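Local coordinates for protein RNA-dependent RNA polymerase (Toscana virus, PDB 6QW0) that probably cleaves capped host mRNAs through its manganese-binding N-terminal endonuclease domain, supplying primers for viral transcription by cap snatching, at residues A[98-112]-A[149-163]. Residues are numbered along the deposited sequence; the frame is centred on the assembly and turned at random.
Unlike the reference sequence in segment 149-163: Asp156 (reference Asn).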
ATOM      1  N   PHE A  98     -17.264   5.016   8.536  1.00 28.42           N
ATOM      2  CA  PHE A  98     -18.244   6.053   8.225  1.00 26.06           C
ATOM      3  C   PHE A  98     -19.685   5.690   8.556  1.00 30.06           C
ATOM      4  O   PHE A  98     -20.521   6.598   8.628  1.00 31.24           O
ATOM      5  CB  PHE A  98     -18.177   6.417   6.732  1.00 25.25           C
ATOM      6  CG  PHE A  98     -16.909   7.120   6.339  1.00 25.92           C
ATOM      7  CD1 PHE A  98     -16.756   8.479   6.563  1.00 28.87           C
ATOM      8  CD2 PHE A  98     -15.867   6.418   5.758  1.00 25.44           C
ATOM      9  CE1 PHE A  98     -15.584   9.125   6.211  1.00 27.12           C
ATOM     10  CE2 PHE A  98     -14.697   7.056   5.408  1.00 25.84           C
ATOM     11  CZ  PHE A  98     -14.559   8.418   5.633  1.00 27.27           C
ATOM     12  N   GLY A  99     -20.003   4.408   8.740  1.00 30.68           N
ATOM     13  CA  GLY A  99     -21.393   3.986   8.732  1.00 33.14           C
ATOM     14  C   GLY A  99     -21.982   4.037   7.335  1.00 31.61           C
ATOM     15  O   GLY A  99     -21.329   4.522   6.407  1.00 30.72           O
ATOM     16  N   VAL A 100     -23.213   3.556   7.161  1.00 28.45           N
ATOM     17  CA  VAL A 100     -23.827   3.546   5.839  1.00 30.81           C
ATOM     18  C   VAL A 100     -24.238   4.963   5.455  1.00 31.33           C
ATOM     19  O   VAL A 100     -24.443   5.829   6.310  1.00 28.41           O
ATOM     20  CB  VAL A 100     -25.035   2.592   5.800  1.00 33.35           C
ATOM     21  CG1 VAL A 100     -24.628   1.189   6.264  1.00 32.85           C
ATOM     22  CG2 VAL A 100     -26.143   3.131   6.669  1.00 35.71           C
ATOM     23  N   LEU A 101     -24.359   5.196   4.148  1.00 33.95           N
ATOM     24  CA  LEU A 101     -24.884   6.442   3.601  1.00 30.61           C
ATOM     25  C   LEU A 101     -26.338   6.272   3.184  1.00 31.88           C
ATOM     26  O   LEU A 101     -26.746   5.210   2.709  1.00 42.49           O
ATOM     27  CB  LEU A 101     -24.072   6.898   2.383  1.00 35.90           C
ATOM     28  CG  LEU A 101     -22.608   7.260   2.591  1.00 38.73           C
ATOM     29  CD1 LEU A 101     -22.098   8.036   1.389  1.00 30.45           C
ATOM     30  CD2 LEU A 101     -22.453   8.080   3.846  1.00 42.78           C
ATOM     31  N   GLU A 102     -27.113   7.348   3.335  1.00 39.89           N
ATOM     32  CA  GLU A 102     -28.519   7.376   2.928  1.00 47.38           C
ATOM     33  C   GLU A 102     -29.318   6.248   3.578  1.00 44.36           C
ATOM     34  O   GLU A 102     -30.242   5.696   2.974  1.00 46.12           O
ATOM     35  CB  GLU A 102     -28.656   7.327   1.402  1.00 44.37           C
ATOM     36  N   ASN A 103     -28.946   5.888   4.807  1.00 43.49           N
ATOM     37  CA  ASN A 103     -29.701   4.936   5.628  1.00 47.10           C
ATOM     38  C   ASN A 103     -29.928   3.597   4.921  1.00 50.23           C
ATOM     39  O   ASN A 103     -30.911   2.902   5.188  1.00 55.18           O
ATOM     40  CB  ASN A 103     -31.038   5.543   6.066  1.00 51.73           C
ATOM     41  N   ARG A 104     -29.026   3.218   4.016  1.00 45.60           N
ATOM     42  CA  ARG A 104     -29.151   1.956   3.290  1.00 42.54           C
ATOM     43  C   ARG A 104     -27.769   1.500   2.850  1.00 46.20           C
ATOM     44  O   ARG A 104     -27.064   2.240   2.155  1.00 43.70           O
ATOM     45  CB  ARG A 104     -30.077   2.099   2.079  1.00 42.11           C
ATOM     46  N   ALA A 105     -27.390   0.289   3.248  1.00 38.21           N
ATOM     47  CA  ALA A 105     -26.098  -0.258   2.858  1.00 38.21           C
ATOM     48  C   ALA A 105     -26.061  -0.536   1.358  1.00 44.04           C
ATOM     49  O   ALA A 105     -27.063  -0.916   0.749  1.00 45.11           O
ATOM     50  CB  ALA A 105     -25.810  -1.541   3.640  1.00 39.71           C
ATOM     51  N   ASP A 106     -24.892  -0.328   0.755  1.00 42.28           N
ATOM     52  CA  ASP A 106     -24.684  -0.683  -0.647  1.00 38.14           C
ATOM     53  C   ASP A 106     -23.242  -1.154  -0.820  1.00 34.34           C
ATOM     54  O   ASP A 106     -22.488  -1.268   0.150  1.00 37.42           O
ATOM     55  CB  ASP A 106     -25.055   0.483  -1.576  1.00 42.02           C
ATOM     56  CG  ASP A 106     -24.155   1.700  -1.407  1.00 45.11           C
ATOM     57  OD1 ASP A 106     -23.195   1.660  -0.610  1.00 44.25           O
ATOM     58  OD2 ASP A 106     -24.433   2.718  -2.074  1.00 46.97           O
ATOM     59  N   ASP A 107     -22.861  -1.425  -2.073  1.00 37.82           N
ATOM     60  CA  ASP A 107     -21.563  -2.039  -2.339  1.00 45.31           C
ATOM     61  C   ASP A 107     -20.414  -1.146  -1.890  1.00 40.15           C
ATOM     62  O   ASP A 107     -19.374  -1.646  -1.445  1.00 37.12           O
ATOM     63  CB  ASP A 107     -21.433  -2.369  -3.826  1.00 44.89           C
ATOM     64  CG  ASP A 107     -22.307  -3.541  -4.242  1.00 55.94           C
ATOM     65  OD1 ASP A 107     -22.880  -4.205  -3.350  1.00 52.04           O
ATOM     66  OD2 ASP A 107     -22.423  -3.797  -5.459  1.00 59.98           O
ATOM     67  N   SER A 108     -20.576   0.177  -2.007  1.00 39.24           N
ATOM     68  CA  SER A 108     -19.506   1.082  -1.600  0.52 32.81           C
ATOM     69  C   SER A 108     -19.183   0.943  -0.119  1.00 30.60           C
ATOM     70  O   SER A 108     -18.026   1.113   0.281  1.00 31.22           O
ATOM     71  CB  SER A 108     -19.884   2.525  -1.928  0.52 35.36           C
ATOM     72  OG  SER A 108     -21.026   2.918  -1.191  0.52 33.77           O
ATOM     73  N   ASP A 109     -20.181   0.627   0.709  1.00 32.33           N
ATOM     74  CA  ASP A 109     -19.929   0.489   2.139  1.00 28.39           C
ATOM     75  C   ASP A 109     -18.974  -0.655   2.439  1.00 26.89           C
ATOM     76  O   ASP A 109     -18.293  -0.640   3.468  1.00 28.08           O
ATOM     77  CB  ASP A 109     -21.247   0.265   2.887  1.00 29.43           C
ATOM     78  CG  ASP A 109     -22.110   1.503   2.925  1.00 32.38           C
ATOM     79  OD1 ASP A 109     -21.633   2.558   3.399  1.00 28.71           O
ATOM     80  OD2 ASP A 109     -23.270   1.423   2.484  1.00 31.13           O
ATOM     81  N   PHE A 110     -18.914  -1.649   1.558  1.00 30.47           N
ATOM     82  CA  PHE A 110     -18.167  -2.869   1.824  1.00 34.79           C
ATOM     83  C   PHE A 110     -16.888  -2.963   1.008  1.00 35.26           C
ATOM     84  O   PHE A 110     -16.247  -4.018   0.991  1.00 35.94           O
ATOM     85  CB  PHE A 110     -19.067  -4.082   1.582  1.00 39.28           C
ATOM     86  CG  PHE A 110     -20.356  -4.018   2.348  1.00 35.95           C
ATOM     87  CD1 PHE A 110     -20.343  -3.937   3.729  1.00 37.62           C
ATOM     88  CD2 PHE A 110     -21.574  -3.997   1.693  1.00 40.58           C
ATOM     89  CE1 PHE A 110     -21.525  -3.865   4.448  1.00 41.31           C
ATOM     90  CE2 PHE A 110     -22.760  -3.926   2.406  1.00 44.91           C
ATOM     91  CZ  PHE A 110     -22.731  -3.859   3.784  1.00 40.53           C
ATOM     92  N   GLN A 111     -16.499  -1.883   0.334  1.00 32.98           N
ATOM     93  CA  GLN A 111     -15.160  -1.808  -0.225  1.00 30.35           C
ATOM     94  C   GLN A 111     -14.127  -1.693   0.887  1.00 27.39           C
ATOM     95  O   GLN A 111     -14.388  -1.131   1.955  1.00 29.84           O
ATOM     96  CB  GLN A 111     -15.038  -0.610  -1.165  1.00 29.18           C
ATOM     97  CG  GLN A 111     -15.767  -0.778  -2.477  1.00 29.27           C
ATOM     98  CD  GLN A 111     -15.331   0.265  -3.495  1.00 37.80           C
ATOM     99  OE1 GLN A 111     -15.510   1.464  -3.280  1.00 40.32           O
ATOM    100  NE2 GLN A 111     -14.761  -0.185  -4.603  1.00 34.17           N
ATOM    101  N   SER A 112     -12.925  -2.199   0.618  1.00 27.17           N
ATOM    102  CA  SER A 112     -11.869  -2.289   1.625  1.00 29.69           C
ATOM    103  C   SER A 112     -10.527  -1.910   1.018  1.00 28.70           C
ATOM    104  O   SER A 112      -9.736  -2.775   0.616  1.00 29.10           O
ATOM    105  CB  SER A 112     -11.811  -3.697   2.224  1.00 35.08           C
ATOM    106  OG  SER A 112     -10.818  -3.785   3.233  1.00 39.87           O
ATOM    107  N   LYS A 149     -11.333   2.865  -8.937  1.00 25.83           N
ATOM    108  CA  LYS A 149     -12.037   1.862  -8.154  1.00 24.06           C
ATOM    109  C   LYS A 149     -12.621   2.450  -6.878  1.00 27.16           C
ATOM    110  O   LYS A 149     -13.695   2.025  -6.439  1.00 28.94           O
ATOM    111  CB  LYS A 149     -11.083   0.711  -7.835  1.00 25.78           C
ATOM    112  CG  LYS A 149     -11.690  -0.402  -6.989  1.00 28.39           C
ATOM    113  CD  LYS A 149     -10.626  -1.424  -6.617  1.00 34.46           C
ATOM    114  CE  LYS A 149     -11.225  -2.630  -5.906  1.00 35.77           C
ATOM    115  NZ  LYS A 149     -12.040  -3.456  -6.845  1.00 43.54           N
ATOM    116  N   TYR A 150     -11.945   3.430  -6.276  1.00 25.87           N
ATOM    117  CA  TYR A 150     -12.334   3.935  -4.966  1.00 24.69           C
ATOM    118  C   TYR A 150     -12.858   5.366  -4.966  1.00 27.14           C
ATOM    119  O   TYR A 150     -13.334   5.820  -3.923  1.00 25.75           O
ATOM    120  CB  TYR A 150     -11.141   3.838  -4.005  1.00 25.86           C
ATOM    121  CG  TYR A 150     -10.810   2.402  -3.700  1.00 27.25           C
ATOM    122  CD1 TYR A 150     -11.703   1.614  -2.990  1.00 30.05           C
ATOM    123  CD2 TYR A 150      -9.630   1.820  -4.148  1.00 28.77           C
ATOM    124  CE1 TYR A 150     -11.430   0.287  -2.709  1.00 28.71           C
ATOM    125  CE2 TYR A 150      -9.346   0.489  -3.869  1.00 28.55           C
ATOM    126  CZ  TYR A 150     -10.250  -0.263  -3.148  1.00 31.53           C
ATOM    127  OH  TYR A 150      -9.989  -1.579  -2.874  1.00 28.55           O
ATOM    128  N   GLU A 151     -12.802   6.073  -6.098  1.00 27.11           N
ATOM    129  CA  GLU A 151     -13.072   7.511  -6.095  1.00 25.48           C
ATOM    130  C   GLU A 151     -14.523   7.819  -5.743  1.00 26.64           C
ATOM    131  O   GLU A 151     -14.791   8.806  -5.053  1.00 26.77           O
ATOM    132  CB  GLU A 151     -12.706   8.130  -7.449  1.00 27.49           C
ATOM    133  CG  GLU A 151     -13.416   7.494  -8.622  1.00 32.50           C
ATOM    134  CD  GLU A 151     -13.698   8.462  -9.748  1.00 53.72           C
ATOM    135  OE1 GLU A 151     -13.899   9.664  -9.468  1.00 58.86           O
ATOM    136  OE2 GLU A 151     -13.718   8.020 -10.917  1.00 55.79           O
ATOM    137  N   ILE A 152     -15.470   6.987  -6.190  1.00 26.99           N
ATOM    138  CA  ILE A 152     -16.880   7.240  -5.889  1.00 27.09           C
ATOM    139  C   ILE A 152     -17.134   7.113  -4.391  1.00 25.68           C
ATOM    140  O   ILE A 152     -17.749   7.987  -3.765  1.00 23.15           O
ATOM    141  CB  ILE A 152     -17.788   6.289  -6.693  1.00 33.70           C
ATOM    142  CG1 ILE A 152     -17.844   6.712  -8.164  1.00 31.82           C
ATOM    143  CG2 ILE A 152     -19.201   6.250  -6.099  1.00 30.59           C
ATOM    144  CD1 ILE A 152     -18.790   5.867  -9.008  1.00 32.14           C
ATOM    145  N   ALA A 153     -16.665   6.020  -3.786  1.00 23.73           N
ATOM    146  CA  ALA A 153     -16.893   5.844  -2.357  1.00 23.51           C
ATOM    147  C   ALA A 153     -16.210   6.944  -1.552  1.00 23.34           C
ATOM    148  O   ALA A 153     -16.761   7.420  -0.554  1.00 23.18           O
ATOM    149  CB  ALA A 153     -16.407   4.464  -1.896  1.00 28.37           C
ATOM    150  N   CYS A 154     -15.014   7.372  -1.975  1.00 20.16           N
ATOM    151  CA  CYS A 154     -14.313   8.425  -1.239  1.00 21.30           C
ATOM    152  C   CYS A 154     -15.003   9.777  -1.403  1.00 20.14           C
ATOM    153  O   CYS A 154     -15.125  10.538  -0.429  1.00 20.14           O
ATOM    154  CB  CYS A 154     -12.857   8.531  -1.705  1.00 21.91           C
ATOM    155  SG  CYS A 154     -11.817   7.138  -1.234  1.00 23.34           S
ATOM    156  N   LEU A 155     -15.433  10.111  -2.625  1.00 21.27           N
ATOM    157  CA  LEU A 155     -16.142  11.375  -2.826  1.00 16.17           C
ATOM    158  C   LEU A 155     -17.398  11.438  -1.959  1.00 18.21           C
ATOM    159  O   LEU A 155     -17.623  12.415  -1.232  1.00 20.70           O
ATOM    160  CB  LEU A 155     -16.513  11.559  -4.302  1.00 19.63           C
ATOM    161  CG  LEU A 155     -17.213  12.888  -4.621  1.00 19.53           C
ATOM    162  CD1 LEU A 155     -16.303  14.056  -4.255  1.00 21.98           C
ATOM    163  CD2 LEU A 155     -17.582  12.948  -6.093  1.00 23.01           C
ATOM    164  N   ASP A 156     -18.229  10.398  -2.017  1.00 20.35           N
ATOM    165  CA  ASP A 156     -19.471  10.421  -1.250  1.00 21.63           C
ATOM    166  C   ASP A 156     -19.211  10.556   0.246  1.00 20.13           C
ATOM    167  O   ASP A 156     -19.914  11.304   0.944  1.00 21.76           O
ATOM    168  CB  ASP A 156     -20.275   9.153  -1.530  1.00 20.53           C
ATOM    169  CG  ASP A 156     -20.842   9.110  -2.931  1.00 26.96           C
ATOM    170  OD1 ASP A 156     -20.746  10.119  -3.667  1.00 25.58           O
ATOM    171  OD2 ASP A 156     -21.396   8.055  -3.308  1.00 28.08           O
ATOM    172  N   ARG A 157     -18.210   9.839   0.761  1.00 18.99           N
ATOM    173  CA  ARG A 157     -17.927   9.876   2.189  1.00 19.77           C
ATOM    174  C   ARG A 157     -17.180  11.140   2.601  1.00 21.00           C
ATOM    175  O   ARG A 157     -17.154  11.469   3.789  1.00 20.04           O
ATOM    176  CB  ARG A 157     -17.172   8.602   2.591  1.00 20.81           C
ATOM    177  CG  ARG A 157     -18.170   7.424   2.708  1.00 23.43           C
ATOM    178  CD  ARG A 157     -17.596   6.032   2.429  1.00 23.91           C
ATOM    179  NE  ARG A 157     -18.718   5.083   2.351  1.00 24.56           N
ATOM    180  CZ  ARG A 157     -19.457   4.909   1.260  1.00 29.23           C
ATOM    181  NH1 ARG A 157     -19.188   5.600   0.148  1.00 28.64           N
ATOM    182  NH2 ARG A 157     -20.478   4.058   1.277  1.00 26.66           N
ATOM    183  N   SER A 158     -16.595  11.873   1.654  1.00 21.16           N
ATOM    184  CA  SER A 158     -15.957  13.134   2.008  0.74 19.62           C
ATOM    185  C   SER A 158     -16.959  14.161   2.512  1.00 20.61           C
ATOM    186  O   SER A 158     -16.545  15.164   3.104  1.00 21.75           O
ATOM    187  CB  SER A 158     -15.163  13.687   0.804  0.74 18.27           C
ATOM    188  OG  SER A 158     -15.982  14.281  -0.196  0.74 18.51           O
ATOM    189  N   ALA A 159     -18.255  13.919   2.314  1.00 20.28           N
ATOM    190  CA  ALA A 159     -19.270  14.795   2.876  1.00 21.09           C
ATOM    191  C   ALA A 159     -19.358  14.662   4.387  1.00 24.67           C
ATOM    192  O   ALA A 159     -19.910  15.552   5.047  1.00 24.28           O
ATOM    193  CB  ALA A 159     -20.625  14.471   2.264  1.00 22.53           C
ATOM    194  N   ILE A 160     -18.838  13.564   4.933  1.00 21.39           N
ATOM    195  CA  ILE A 160     -18.868  13.280   6.365  1.00 22.10           C
ATOM    196  C   ILE A 160     -17.592  13.782   7.019  1.00 23.03           C
ATOM    197  O   ILE A 160     -17.640  14.570   7.970  1.00 24.71           O
ATOM    198  CB  ILE A 160     -19.066  11.780   6.610  1.00 24.67           C
ATOM    199  CG1 ILE A 160     -20.383  11.322   5.985  1.00 26.71           C
ATOM    200  CG2 ILE A 160     -19.022  11.463   8.114  1.00 26.67           C
ATOM    201  CD1 ILE A 160     -20.602   9.860   6.124  1.00 32.73           C
ATOM    202  N   LYS A 161     -16.436  13.332   6.512  1.00 22.42           N
ATOM    203  CA  LYS A 161     -15.139  13.804   6.951  1.00 23.54           C
ATOM    204  C   LYS A 161     -14.304  13.964   5.693  1.00 22.67           C
ATOM    205  O   LYS A 161     -14.404  13.128   4.786  1.00 22.55           O
ATOM    206  CB  LYS A 161     -14.427  12.834   7.907  1.00 23.71           C
ATOM    207  CG  LYS A 161     -15.196  12.553   9.190  1.00 28.64           C
ATOM    208  CD  LYS A 161     -14.603  11.365   9.941  1.00 32.76           C
ATOM    209  CE  LYS A 161     -15.443  11.029  11.167  1.00 44.04           C
ATOM    210  NZ  LYS A 161     -15.382   9.575  11.504  1.00 51.49           N
ATOM    211  N   PRO A 162     -13.462  14.991   5.619  1.00 22.18           N
ATOM    212  CA  PRO A 162     -12.606  15.151   4.436  1.00 20.43           C
ATOM    213  C   PRO A 162     -11.693  13.947   4.261  1.00 20.12           C
ATOM    214  O   PRO A 162     -11.175  13.385   5.228  1.00 21.81           O
ATOM    215  CB  PRO A 162     -11.816  16.429   4.736  1.00 22.71           C
ATOM    216  CG  PRO A 162     -11.873  16.573   6.205  1.00 23.44           C
ATOM    217  CD  PRO A 162     -13.177  16.004   6.649  1.00 21.36           C
ATOM    218  N   ILE A 163     -11.518  13.544   3.006  1.00 19.96           N
ATOM    219  CA  ILE A 163     -10.679  12.402   2.657  1.00 16.28           C
ATOM    220  C   ILE A 163      -9.575  12.870   1.715  1.00 18.61           C
ATOM    221  O   ILE A 163      -9.827  13.662   0.804  1.00 18.92           O
ATOM    222  CB  ILE A 163     -11.515  11.280   1.997  1.00 19.21           C
ATOM    223  CG1 ILE A 163     -12.503  10.672   2.993  1.00 21.45           C
ATOM    224  CG2 ILE A 163     -10.595  10.185   1.384  1.00 22.57           C
ATOM    225  CD1 ILE A 163     -13.502   9.711   2.341  1.00 23.86           C
TER
HETATM  226  O   HOH W   1     -19.580   3.603   4.556  1.00 25.06           O
HETATM  227  O   HOH W   2     -23.045   4.546  -0.552  1.00 36.17           O
HETATM  228  O   HOH W   3     -16.043   3.436  -5.083  1.00 31.91           O
HETATM  229  O   HOH W   4     -14.277  -3.434  -5.062  1.00 47.62           O
HETATM  230  O   HOH W   5     -12.191  -3.232  -2.036  1.00 35.31           O
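Phe98 and Arg157 bring two flat groups together. One face of the Phe98 ring takes Arg157 CB almost exactly over its centre, a CH-pi contact of 3.8 Å from CB to the centroid; Lys161 CB lies at the ring edge, and Ile163 CD1 and Ile160 CB approach obliquely. The Arg157 guanidinium stands nearly upright to that ring (84°), with Leu101 CD1 over one face and the carbonyl oxygen of Ser108 over the other. At its edge Arg157 NH2 donates to Asp109 OD1 (2.8 Å), a salt bridge lying in the guanidinium plane but entering well above the carboxylate plane. Arg157 NH1 reaches back in plane to Ala153 O of its own helix, and water 1 joins NE to Asp109 OD1 and Gly99 O; together these bonds fix the group's rotation. Ser108 is modelled in two conformers; in the one described, OG sits between backbone N and carbonyl carbon, accepting from Arg157 NH2 (2.8 Å), tilted from the guanidinium plane, and donating to Asp106 OD1. Leu101 CD2 presses tightly on Ile160 CD1 (3.4 Å). Farther along, Gln111 NE2 donates nearly straight to Lys149 O (3.1 Å), while Gln111 OE1 rests on Ala153 CB, 2.7 Å from water 3; both amide atoms lie by Tyr150 CD1. The contact fastens the loop linking helix 94-98 to strand 115-118 against the last turns of helix 136-157 and the residues leading into strand 163-171 in this PD-(D/E)XK-family domain. Tyr150 touches the metal ligand Glu128 near the manganese site; at the other end, Phe98 and Ile163 pack on strand 124-131, and Phe94 touches Ala153 and Arg157.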